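Local coordinates for YycN protein (Bacillus subtilis, PDB 1ON0) that probably transfers an acyl group, most likely acetyl from acetyl-CoA, as a homodimeric member of the GNAT acetyltransferase family whose substrate is not established, at residues Thr20-Ala25 / Ser43-Phe47; Ile72-Ile78 / Ile91-Tyr97; Gln86-Ile91 / Ile122-His128. All blocks are in the same frame, centred on the assembly; numbering follows the deposited sequence.

Contact 1 of 3, residues Thr20-Ala25 / Ser43-Phe47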
loop_
_atom_site.group_PDB
_atom_site.type_symbol
_atom_site.label_atom_id
_atom_site.label_comp_id
_atom_site.label_asym_id
_atom_site.label_seq_id
_atom_site.Cartn_x
_atom_site.Cartn_y
_atom_site.Cartn_z
ATOM N N THR B 20 1.774 -15.564 -19.494
ATOM C CA THR B 20 2.995 -16.097 -18.894
ATOM C C THR B 20 4.052 -16.523 -19.912
ATOM O O THR B 20 5.227 -16.176 -19.781
ATOM C CB THR B 20 2.694 -17.290 -17.937
ATOM O OG1 THR B 20 3.929 -17.775 -17.394
ATOM C CG2 THR B 20 1.993 -18.424 -18.671
ATOM N N THR B 21 3.631 -17.268 -20.924
ATOM C CA THR B 21 4.559 -17.730 -21.952
ATOM C C THR B 21 5.323 -16.579 -22.599
ATOM O O THR B 21 6.549 -16.619 -22.728
ATOM C CB THR B 21 3.828 -18.514 -23.069
ATOM O OG1 THR B 21 3.249 -19.700 -22.520
ATOM C CG2 THR B 21 4.796 -18.918 -24.168
ATOM N N LYS B 22 4.598 -15.554 -23.017
ATOM C CA LYS B 22 5.221 -14.404 -23.663
ATOM C C LYS B 22 6.141 -13.690 -22.676
ATOM O O LYS B 22 7.203 -13.184 -23.026
ATOM C CB LYS B 22 4.138 -13.445 -24.159
ATOM C CG LYS B 22 4.665 -12.138 -24.723
ATOM C CD LYS B 22 3.526 -11.169 -25.000
ATOM C CE LYS B 22 2.690 -10.913 -23.756
ATOM N NZ LYS B 22 1.612 -9.939 -24.069
ATOM N N HIS B 23 5.714 -13.659 -21.428
ATOM C CA HIS B 23 6.486 -13.014 -20.382
ATOM C C HIS B 23 7.776 -13.780 -20.060
ATOM O O HIS B 23 8.839 -13.183 -19.863
ATOM C CB HIS B 23 5.614 -12.883 -19.130
ATOM C CG HIS B 23 6.280 -12.159 -18.012
ATOM N ND1 HIS B 23 6.495 -10.799 -18.033
ATOM C CD2 HIS B 23 6.853 -12.614 -16.875
ATOM C CE1 HIS B 23 7.178 -10.448 -16.961
ATOM N NE2 HIS B 23 7.409 -11.533 -16.241
ATOM N N TYR B 24 7.672 -15.102 -19.996
ATOM C CA TYR B 24 8.822 -15.959 -19.689
ATOM C C TYR B 24 9.934 -15.820 -20.735
ATOM O O TYR B 24 11.116 -15.842 -20.412
ATOM C CB TYR B 24 8.378 -17.422 -19.622
ATOM C CG TYR B 24 9.385 -18.323 -18.961
ATOM C CD1 TYR B 24 9.712 -18.155 -17.614
ATOM C CD2 TYR B 24 10.018 -19.338 -19.678
ATOM C CE1 TYR B 24 10.643 -18.974 -16.995
ATOM C CE2 TYR B 24 10.952 -20.165 -19.072
ATOM C CZ TYR B 24 11.260 -19.979 -17.726
ATOM O OH TYR B 24 12.174 -20.805 -17.108
ATOM N N ALA B 25 9.537 -15.692 -21.996
ATOM C CA ALA B 25 10.494 -15.541 -23.070
ATOM C C ALA B 25 11.255 -14.237 -22.859
ATOM O O ALA B 25 12.475 -14.177 -23.027
ATOM C CB ALA B 25 9.781 -15.526 -24.410
ATOM N N SER B 43 9.743 -20.850 -25.124
ATOM C CA SER B 43 8.784 -20.613 -24.055
ATOM C C SER B 43 7.522 -21.456 -24.101
ATOM O O SER B 43 7.099 -21.992 -23.083
ATOM C CB SER B 43 8.397 -19.137 -24.010
ATOM O OG SER B 43 7.585 -18.879 -22.880
ATOM N N LYS B 44 6.899 -21.569 -25.264
ATOM C CA LYS B 44 5.680 -22.369 -25.353
ATOM C C LYS B 44 5.955 -23.835 -25.002
ATOM O O LYS B 44 5.146 -24.477 -24.334
ATOM C CB LYS B 44 5.065 -22.274 -26.754
ATOM C CG LYS B 44 4.439 -20.931 -27.051
ATOM C CD LYS B 44 3.721 -20.926 -28.388
ATOM C CE LYS B 44 3.104 -19.554 -28.663
ATOM N NZ LYS B 44 2.240 -19.539 -29.888
ATOM N N GLN B 45 7.101 -24.346 -25.446
ATOM C CA GLN B 45 7.496 -25.734 -25.195
ATOM C C GLN B 45 7.639 -26.037 -23.712
ATOM O O GLN B 45 7.115 -27.037 -23.219
ATOM C CB GLN B 45 8.813 -26.051 -25.908
ATOM C CG GLN B 45 8.680 -26.232 -27.416
ATOM C CD GLN B 45 8.064 -27.568 -27.805
ATOM O OE1 GLN B 45 7.650 -27.764 -28.949
ATOM N NE2 GLN B 45 8.022 -28.503 -26.858
ATOM N N VAL B 46 8.371 -25.180 -23.008
ATOM C CA VAL B 46 8.558 -25.346 -21.579
ATOM C C VAL B 46 7.202 -25.457 -20.883
ATOM O O VAL B 46 6.959 -26.398 -20.144
ATOM C CB VAL B 46 9.308 -24.141 -20.958
ATOM C CG1 VAL B 46 9.285 -24.260 -19.440
ATOM C CG2 VAL B 46 10.745 -24.079 -21.463
ATOM N N PHE B 47 6.322 -24.487 -21.124
ATOM C CA PHE B 47 5.009 -24.484 -20.490
ATOM C C PHE B 47 4.112 -25.598 -20.994
ATOM O O PHE B 47 3.221 -26.056 -20.277
ATOM C CB PHE B 47 4.313 -23.132 -20.676
ATOM C CG PHE B 47 4.925 -22.031 -19.863
ATOM C CD1 PHE B 47 4.636 -21.900 -18.515
ATOM C CD2 PHE B 47 5.866 -21.179 -20.425
ATOM C CE1 PHE B 47 5.283 -20.940 -17.744
ATOM C CE2 PHE B 47 6.509 -20.224 -19.657
ATOM C CZ PHE B 47 6.219 -20.106 -18.313
#

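Contact 2 of 3, residues Ile72-Ile78 / Ile91-Tyr97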
loop_
_atom_site.group_PDB
_atom_site.type_symbol
_atom_site.label_atom_id
_atom_site.label_comp_id
_atom_site.label_asym_id
_atom_site.label_seq_id
_atom_site.Cartn_x
_atom_site.Cartn_y
_atom_site.Cartn_z
ATOM N N ILE B 72 -9.199 -8.937 -9.914
ATOM C CA ILE B 72 -8.296 -10.072 -10.004
ATOM C C ILE B 72 -6.886 -9.495 -10.039
ATOM O O ILE B 72 -6.386 -9.103 -11.092
ATOM C CB ILE B 72 -8.553 -10.900 -11.271
ATOM C CG1 ILE B 72 -10.032 -11.268 -11.360
ATOM C CG2 ILE B 72 -7.706 -12.185 -11.225
ATOM C CD1 ILE B 72 -10.486 -11.691 -12.765
ATOM N N VAL B 73 -6.260 -9.450 -8.867
ATOM C CA VAL B 73 -4.926 -8.887 -8.682
ATOM C C VAL B 73 -3.756 -9.624 -9.341
ATOM O O VAL B 73 -2.749 -8.993 -9.711
ATOM C CB VAL B 73 -4.625 -8.737 -7.184
ATOM C CG1 VAL B 73 -5.744 -7.946 -6.514
ATOM C CG2 VAL B 73 -4.487 -10.104 -6.530
ATOM N N GLY B 74 -3.885 -10.943 -9.477
ATOM C CA GLY B 74 -2.830 -11.733 -10.086
ATOM C C GLY B 74 -3.087 -13.221 -10.318
ATOM O O GLY B 74 -4.221 -13.666 -10.480
ATOM N N TRP B 75 -2.005 -13.990 -10.313
ATOM C CA TRP B 75 -2.034 -15.426 -10.574
ATOM C C TRP B 75 -1.055 -16.137 -9.640
ATOM O O TRP B 75 -0.119 -15.534 -9.114
ATOM C CB TRP B 75 -1.605 -15.660 -12.022
ATOM C CG TRP B 75 -0.227 -15.109 -12.295
ATOM C CD1 TRP B 75 0.972 -15.763 -12.117
ATOM C CD2 TRP B 75 0.109 -13.777 -12.721
ATOM N NE1 TRP B 75 2.013 -14.924 -12.401
ATOM C CE2 TRP B 75 1.519 -13.700 -12.773
ATOM C CE3 TRP B 75 -0.644 -12.640 -13.055
ATOM C CZ2 TRP B 75 2.197 -12.525 -13.157
ATOM C CZ3 TRP B 75 0.027 -11.473 -13.435
ATOM C CH2 TRP B 75 1.435 -11.424 -13.479
ATOM N N LEU B 76 -1.257 -17.429 -9.453
ATOM C CA LEU B 76 -0.379 -18.209 -8.592
ATOM C C LEU B 76 -0.434 -19.633 -9.117
ATOM O O LEU B 76 -1.506 -20.207 -9.245
ATOM C CB LEU B 76 -0.895 -18.175 -7.159
ATOM C CG LEU B 76 0.071 -18.450 -6.006
ATOM C CD1 LEU B 76 -0.685 -19.236 -4.949
ATOM C CD2 LEU B 76 1.310 -19.210 -6.465
ATOM N N TRP B 77 0.717 -20.198 -9.433
ATOM C CA TRP B 77 0.761 -21.553 -9.937
ATOM C C TRP B 77 1.805 -22.349 -9.185
ATOM O O TRP B 77 2.985 -22.027 -9.239
ATOM C CB TRP B 77 1.061 -21.533 -11.446
ATOM C CG TRP B 77 1.501 -22.843 -12.037
ATOM C CD1 TRP B 77 1.350 -24.084 -11.491
ATOM C CD2 TRP B 77 2.141 -23.037 -13.299
ATOM N NE1 TRP B 77 1.856 -25.035 -12.325
ATOM C CE2 TRP B 77 2.351 -24.427 -13.449
ATOM C CE3 TRP B 77 2.556 -22.174 -14.327
ATOM C CZ2 TRP B 77 2.968 -24.979 -14.586
ATOM C CZ3 TRP B 77 3.164 -22.724 -15.458
ATOM C CH2 TRP B 77 3.362 -24.114 -15.576
ATOM N N ILE B 78 1.369 -23.376 -8.458
ATOM C CA ILE B 78 2.317 -24.205 -7.728
ATOM C C ILE B 78 2.182 -25.664 -8.115
ATOM O O ILE B 78 1.140 -26.105 -8.603
ATOM C CB ILE B 78 2.153 -24.105 -6.189
ATOM C CG1 ILE B 78 0.940 -24.898 -5.728
ATOM C CG2 ILE B 78 2.037 -22.650 -5.776
ATOM C CD1 ILE B 78 0.792 -24.949 -4.219
ATOM N N ILE B 91 6.879 -23.292 -6.833
ATOM C CA ILE B 91 6.087 -22.180 -7.322
ATOM C C ILE B 91 6.547 -21.859 -8.742
ATOM O O ILE B 91 7.514 -21.115 -8.945
ATOM C CB ILE B 91 6.280 -20.945 -6.438
ATOM C CG1 ILE B 91 5.804 -21.265 -5.012
ATOM C CG2 ILE B 91 5.489 -19.773 -7.003
ATOM C CD1 ILE B 91 6.208 -20.252 -3.979
ATOM N N TYR B 92 5.861 -22.422 -9.730
ATOM C CA TYR B 92 6.221 -22.160 -11.114
ATOM C C TYR B 92 5.952 -20.714 -11.479
ATOM O O TYR B 92 6.679 -20.135 -12.269
ATOM C CB TYR B 92 5.454 -23.098 -12.074
ATOM C CG TYR B 92 6.137 -24.435 -12.285
ATOM C CD1 TYR B 92 7.369 -24.505 -12.923
ATOM C CD2 TYR B 92 5.608 -25.609 -11.756
ATOM C CE1 TYR B 92 8.070 -25.697 -13.012
ATOM C CE2 TYR B 92 6.303 -26.812 -11.846
ATOM C CZ TYR B 92 7.537 -26.847 -12.466
ATOM O OH TYR B 92 8.289 -28.003 -12.484
ATOM N N ASP B 93 4.938 -20.098 -10.889
ATOM C CA ASP B 93 4.664 -18.729 -11.285
ATOM C C ASP B 93 3.818 -17.978 -10.272
ATOM O O ASP B 93 2.912 -18.536 -9.657
ATOM C CB ASP B 93 3.984 -18.754 -12.665
ATOM C CG ASP B 93 3.969 -17.394 -13.360
ATOM O OD1 ASP B 93 4.869 -16.578 -13.125
ATOM O OD2 ASP B 93 3.047 -17.157 -14.156
ATOM N N PHE B 94 4.152 -16.710 -10.097
ATOM C CA PHE B 94 3.466 -15.847 -9.163
ATOM C C PHE B 94 3.721 -14.385 -9.481
ATOM O O PHE B 94 4.859 -13.960 -9.723
ATOM C CB PHE B 94 3.924 -16.123 -7.741
ATOM C CG PHE B 94 3.665 -14.984 -6.808
ATOM C CD1 PHE B 94 2.374 -14.703 -6.390
ATOM C CD2 PHE B 94 4.709 -14.159 -6.393
ATOM C CE1 PHE B 94 2.118 -13.616 -5.550
ATOM C CE2 PHE B 94 4.478 -13.067 -5.554
ATOM C CZ PHE B 94 3.175 -12.793 -5.136
ATOM N N GLY B 95 2.656 -13.601 -9.462
ATOM C CA GLY B 95 2.817 -12.199 -9.761
ATOM C C GLY B 95 1.457 -11.564 -9.822
ATOM O O GLY B 95 0.437 -12.249 -9.795
ATOM N N LEU B 96 1.449 -10.245 -9.912
ATOM C CA LEU B 96 0.220 -9.493 -9.968
ATOM C C LEU B 96 0.174 -8.748 -11.274
ATOM O O LEU B 96 1.210 -8.515 -11.898
ATOM C CB LEU B 96 0.166 -8.504 -8.800
ATOM C CG LEU B 96 -0.493 -8.856 -7.465
ATOM C CD1 LEU B 96 -0.345 -10.312 -7.123
ATOM C CD2 LEU B 96 0.125 -7.957 -6.414
ATOM N N TYR B 97 -1.028 -8.391 -11.706
ATOM C CA TYR B 97 -1.141 -7.628 -12.935
ATOM C C TYR B 97 -0.706 -6.189 -12.653
ATOM O O TYR B 97 -0.806 -5.704 -11.519
ATOM C CB TYR B 97 -2.567 -7.646 -13.460
ATOM C CG TYR B 97 -3.004 -9.020 -13.865
ATOM C CD1 TYR B 97 -3.689 -9.839 -12.972
ATOM C CD2 TYR B 97 -2.701 -9.522 -15.130
ATOM C CE1 TYR B 97 -4.065 -11.120 -13.323
ATOM C CE2 TYR B 97 -3.070 -10.804 -15.493
ATOM C CZ TYR B 97 -3.756 -11.600 -14.582
ATOM O OH TYR B 97 -4.133 -12.877 -14.930
#

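Contact 3 of 3, residues Gln86-Ile91 / Ile122-His128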
loop_
_atom_site.group_PDB
_atom_site.type_symbol
_atom_site.label_atom_id
_atom_site.label_comp_id
_atom_site.label_asym_id
_atom_site.label_seq_id
_atom_site.Cartn_x
_atom_site.Cartn_y
_atom_site.Cartn_z
ATOM N N GLN B 86 9.855 -33.965 1.526
ATOM C CA GLN B 86 9.726 -32.844 2.449
ATOM C C GLN B 86 8.419 -32.110 2.197
ATOM O O GLN B 86 8.276 -30.939 2.541
ATOM C CB GLN B 86 10.907 -31.877 2.308
ATOM C CG GLN B 86 12.274 -32.530 2.458
ATOM C CD GLN B 86 13.410 -31.519 2.437
ATOM O OE1 GLN B 86 14.517 -31.819 1.976
ATOM N NE2 GLN B 86 13.147 -30.317 2.949
ATOM N N GLN B 87 7.471 -32.815 1.587
ATOM C CA GLN B 87 6.155 -32.257 1.283
ATOM C C GLN B 87 6.334 -30.866 0.664
ATOM O O GLN B 87 5.554 -29.947 0.918
ATOM C CB GLN B 87 5.319 -32.170 2.572
ATOM C CG GLN B 87 3.798 -32.329 2.390
ATOM C CD GLN B 87 3.307 -33.785 2.401
ATOM O OE1 GLN B 87 3.546 -34.534 3.353
ATOM N NE2 GLN B 87 2.598 -34.175 1.346
ATOM N N GLU B 88 7.371 -30.719 -0.151
ATOM C CA GLU B 88 7.648 -29.446 -0.782
ATOM C C GLU B 88 6.766 -29.256 -2.010
ATOM O O GLU B 88 6.172 -30.204 -2.519
ATOM C CB GLU B 88 9.125 -29.375 -1.179
ATOM C CG GLU B 88 9.684 -27.959 -1.321
ATOM C CD GLU B 88 11.193 -27.934 -1.536
ATOM O OE1 GLU B 88 11.808 -26.854 -1.375
ATOM O OE2 GLU B 88 11.760 -28.992 -1.870
ATOM N N ALA B 89 6.652 -28.016 -2.462
ATOM C CA ALA B 89 5.868 -27.700 -3.648
ATOM C C ALA B 89 6.613 -26.564 -4.318
ATOM O O ALA B 89 7.126 -25.671 -3.649
ATOM C CB ALA B 89 4.461 -27.269 -3.270
ATOM N N PHE B 90 6.697 -26.616 -5.638
ATOM C CA PHE B 90 7.395 -25.590 -6.378
ATOM C C PHE B 90 6.437 -24.541 -6.897
ATOM O O PHE B 90 5.330 -24.856 -7.351
ATOM C CB PHE B 90 8.160 -26.204 -7.551
ATOM C CG PHE B 90 9.070 -25.227 -8.275
ATOM C CD1 PHE B 90 8.717 -24.710 -9.516
ATOM C CD2 PHE B 90 10.284 -24.852 -7.723
ATOM C CE1 PHE B 90 9.563 -23.845 -10.213
ATOM C CE2 PHE B 90 11.143 -23.988 -8.400
ATOM C CZ PHE B 90 10.774 -23.481 -9.649
ATOM N N ILE B 91 6.879 -23.292 -6.833
ATOM C CA ILE B 91 6.087 -22.180 -7.322
ATOM C C ILE B 91 6.547 -21.859 -8.742
ATOM O O ILE B 91 7.514 -21.115 -8.945
ATOM C CB ILE B 91 6.280 -20.945 -6.438
ATOM C CG1 ILE B 91 5.804 -21.265 -5.012
ATOM C CG2 ILE B 91 5.489 -19.773 -7.003
ATOM C CD1 ILE B 91 6.208 -20.252 -3.979
ATOM N N ILE B 122 1.323 -29.286 2.185
ATOM C CA ILE B 122 2.633 -28.779 1.802
ATOM C C ILE B 122 3.390 -28.274 3.027
ATOM O O ILE B 122 2.851 -27.481 3.783
ATOM C CB ILE B 122 2.486 -27.619 0.812
ATOM C CG1 ILE B 122 1.674 -28.073 -0.390
ATOM C CG2 ILE B 122 3.842 -27.109 0.404
ATOM C CD1 ILE B 122 1.466 -26.986 -1.403
ATOM N N ARG B 123 4.626 -28.726 3.212
ATOM C CA ARG B 123 5.428 -28.293 4.351
ATOM C C ARG B 123 6.564 -27.348 3.963
ATOM O O ARG B 123 7.201 -26.744 4.833
ATOM C CB ARG B 123 6.046 -29.486 5.079
ATOM C CG ARG B 123 5.111 -30.262 6.006
ATOM C CD ARG B 123 5.854 -30.633 7.299
ATOM N NE ARG B 123 7.148 -31.266 7.034
ATOM C CZ ARG B 123 8.174 -31.277 7.889
ATOM N NH1 ARG B 123 8.071 -30.683 9.079
ATOM N NH2 ARG B 123 9.309 -31.886 7.558
ATOM N N LYS B 124 6.832 -27.220 2.666
ATOM C CA LYS B 124 7.916 -26.350 2.207
ATOM C C LYS B 124 7.630 -25.806 0.803
ATOM O O LYS B 124 6.973 -26.454 -0.007
ATOM C CB LYS B 124 9.223 -27.144 2.212
ATOM C CG LYS B 124 10.475 -26.354 1.862
ATOM C CD LYS B 124 11.715 -27.252 1.916
ATOM C CE LYS B 124 12.970 -26.489 1.521
ATOM N NZ LYS B 124 14.213 -27.277 1.739
ATOM N N LEU B 125 8.123 -24.606 0.529
ATOM C CA LEU B 125 7.926 -23.976 -0.759
ATOM C C LEU B 125 9.243 -23.691 -1.423
ATOM O O LEU B 125 10.201 -23.263 -0.775
ATOM C CB LEU B 125 7.168 -22.668 -0.609
ATOM C CG LEU B 125 5.753 -22.784 -0.077
ATOM C CD1 LEU B 125 5.229 -21.378 0.141
ATOM C CD2 LEU B 125 4.871 -23.555 -1.078
ATOM N N SER B 126 9.281 -23.905 -2.731
ATOM C CA SER B 126 10.496 -23.680 -3.506
ATOM C C SER B 126 10.106 -22.897 -4.764
ATOM O O SER B 126 9.005 -23.061 -5.280
ATOM C CB SER B 126 11.107 -25.033 -3.856
ATOM O OG SER B 126 12.344 -24.882 -4.484
ATOM N N LEU B 127 11.004 -22.048 -5.248
ATOM C CA LEU B 127 10.723 -21.239 -6.423
ATOM C C LEU B 127 11.978 -20.734 -7.143
ATOM O O LEU B 127 13.084 -20.772 -6.596
ATOM C CB LEU B 127 9.866 -20.030 -6.023
ATOM C CG LEU B 127 10.536 -18.968 -5.137
ATOM C CD1 LEU B 127 11.559 -18.182 -5.938
ATOM C CD2 LEU B 127 9.473 -18.017 -4.603
ATOM N N HIS B 128 11.788 -20.239 -8.368
ATOM C CA HIS B 128 12.890 -19.686 -9.153
ATOM C C HIS B 128 12.610 -18.213 -9.437
ATOM O O HIS B 128 11.483 -17.823 -9.742
ATOM C CB HIS B 128 13.041 -20.437 -10.479
ATOM C CG HIS B 128 13.861 -19.710 -11.503
ATOM N ND1 HIS B 128 13.428 -18.558 -12.125
ATOM C CD2 HIS B 128 15.096 -19.964 -12.008
ATOM C CE1 HIS B 128 14.356 -18.132 -12.966
ATOM N NE2 HIS B 128 15.379 -18.969 -12.912
HETATM O O HOH W 1 9.546 -19.883 -10.007
#

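Contact 1 of 3, residues Thr20-Ala25 / Ser43-Phe47
Helices 10-31 and 36-50 meet here through a few side chains held in well-defined rotamers. The two short axes approach to 9.0 Å at 121° between their N-to-C directions, and the nearest CA atoms are those of A25 and S43, 5.4 Å apart. S43 adopts the t rotamer (chi1 -173°), which carries OG to the backbone O of T21 in a very short hydrogen bond of 2.5 Å. T21 O also accepts the helical bond from A25 N at 3.2 Å, so the serine adds a second donor without opening the helix. Y24 (chi1 -165°) and F47 (chi1 -71°) turn their rings together in an offset edge-to-face pair: centroids 5.2 Å apart, planes at 87°, the edge of F47 directed at the face of Y24. Beside it, Y24 CB packs 3.4 Å from F47 CE2, while T20 CG2 lies over a face of the F47 ring. T21, in the m rotamer, presents CG2 to K44 CG at 3.5 Å, and its OG1 is hydrogen-bonded to the carbonyl of L17 one turn earlier. K44 thus contributes the base of its aliphatic chain; the rest, extended, runs off from the 20-25 segment. With 349 Å² buried in total, the chemistry implies a compact, mainly apolar and aromatic interhelical joint, tied at one point by a side-chain-to-backbone hydrogen bond.

Contact 2 of 3, residues Ile72-Ile78 / Ile91-Tyr97
A classic beta bulge interrupts the antiparallel pairing: Y92 and D93 both lie opposite W77, Y92 having helix-like phi/psi values of -67/-32°. A second bulge, V73 and G74 facing L65, belongs to the other edge of strand 72-79. Beyond the Y92/D93 bulge, from W77/D93 to G74/L96, the register is regular. W77 and D93 form a hydrogen-bonded pair (W77 N to D93 O 2.8 Å, D93 N to W77 O 3.2 Å), as do W75 and G95 (W75 N to G95 O 3.0 Å), though the return bond from G95 N to W75 O is weak at 3.4 Å. Y97 N to V73 O, 2.7 Å, extends the pairing. The W75 ring lies across the backbone of G95 and L96; an ideal CB on G95 would come within 2.6 Å of W75 CZ2. Its edge meets the face of Y97 (centroids 4.9 Å, planes at 76°), and Y92 CB makes a CH-pi contact 3.6 Å from the centroid of the six-membered ring of W77. W75, W77 and D93 share one face, where D93 OD2 is hydrogen-bonded to Y16 OH. L76 and F94 share the other, F94 packing on A109 and L110 of helix 105-119. A bulge in the fourth strand, here 88-96, is a hallmark of the GNAT fold, consistent with an acetyl-CoA cleft beside it as in relatives.

Contact 3 of 3, residues Gln86-Ile91 / Ile122-His128
Backbone hydrogen bonds run alternately between the strands: A89 N to K124 O at 2.9 Å, S126 N to A89 O at 2.9 Å and I91 N to S126 O at 2.6 Å. Before them, Q87 O accepts R123 N at 2.8 Å and, weakly, K124 N at 3.5 Å; beyond, where direct bonding has ended and I91 O and H128 N are 4.4 Å apart, water 1 bridges I91 O (2.6 Å) and H128 N (2.8 Å), accepting from the latter. The salt bridge from E88 OE1 to K124 NZ is long, 4.0 Å. E88, F90, K124 and S126 share one face, F90 CZ lying 3.9 Å from H128 CB. On the other, A89 CB meets I122 CD1 (3.5 Å) and I91 CB meets L127 CB (3.7 Å); L113 of helix 105-119 packs against I91 and L125. Joined through that helix, these parallel strands, axes 30° apart, form a beta-alpha-beta unit; splaying of strands four and five is characteristic of GNAT proteins, admitting the cofactor in relatives.

Contacts 2 and 3 use successive parts of strand 88-96 and share I91; their centres are 15 Å apart. The strand therefore pairs antiparallel with 72-79 and parallel with 124-127, and I78 CD1 to I122 CD1 at 3.5 Å continues the packing. Contact 1 sits on the D93/W77 face of contact 2: F47 CD1 lies 3.5 Å from W77 CZ3, and T20 OG1 lies 3.4 Å from D93 OD2. Contacts 1 and 3 have centres 21 Å and nearest atoms about 5 Å apart. A sulfate, probably from the crystallisation liquor, lies about 4 Å from the L96 side chain; such ions often mark pockets, and GNAT relatives bind the CoA pyrophosphate just beyond this strand.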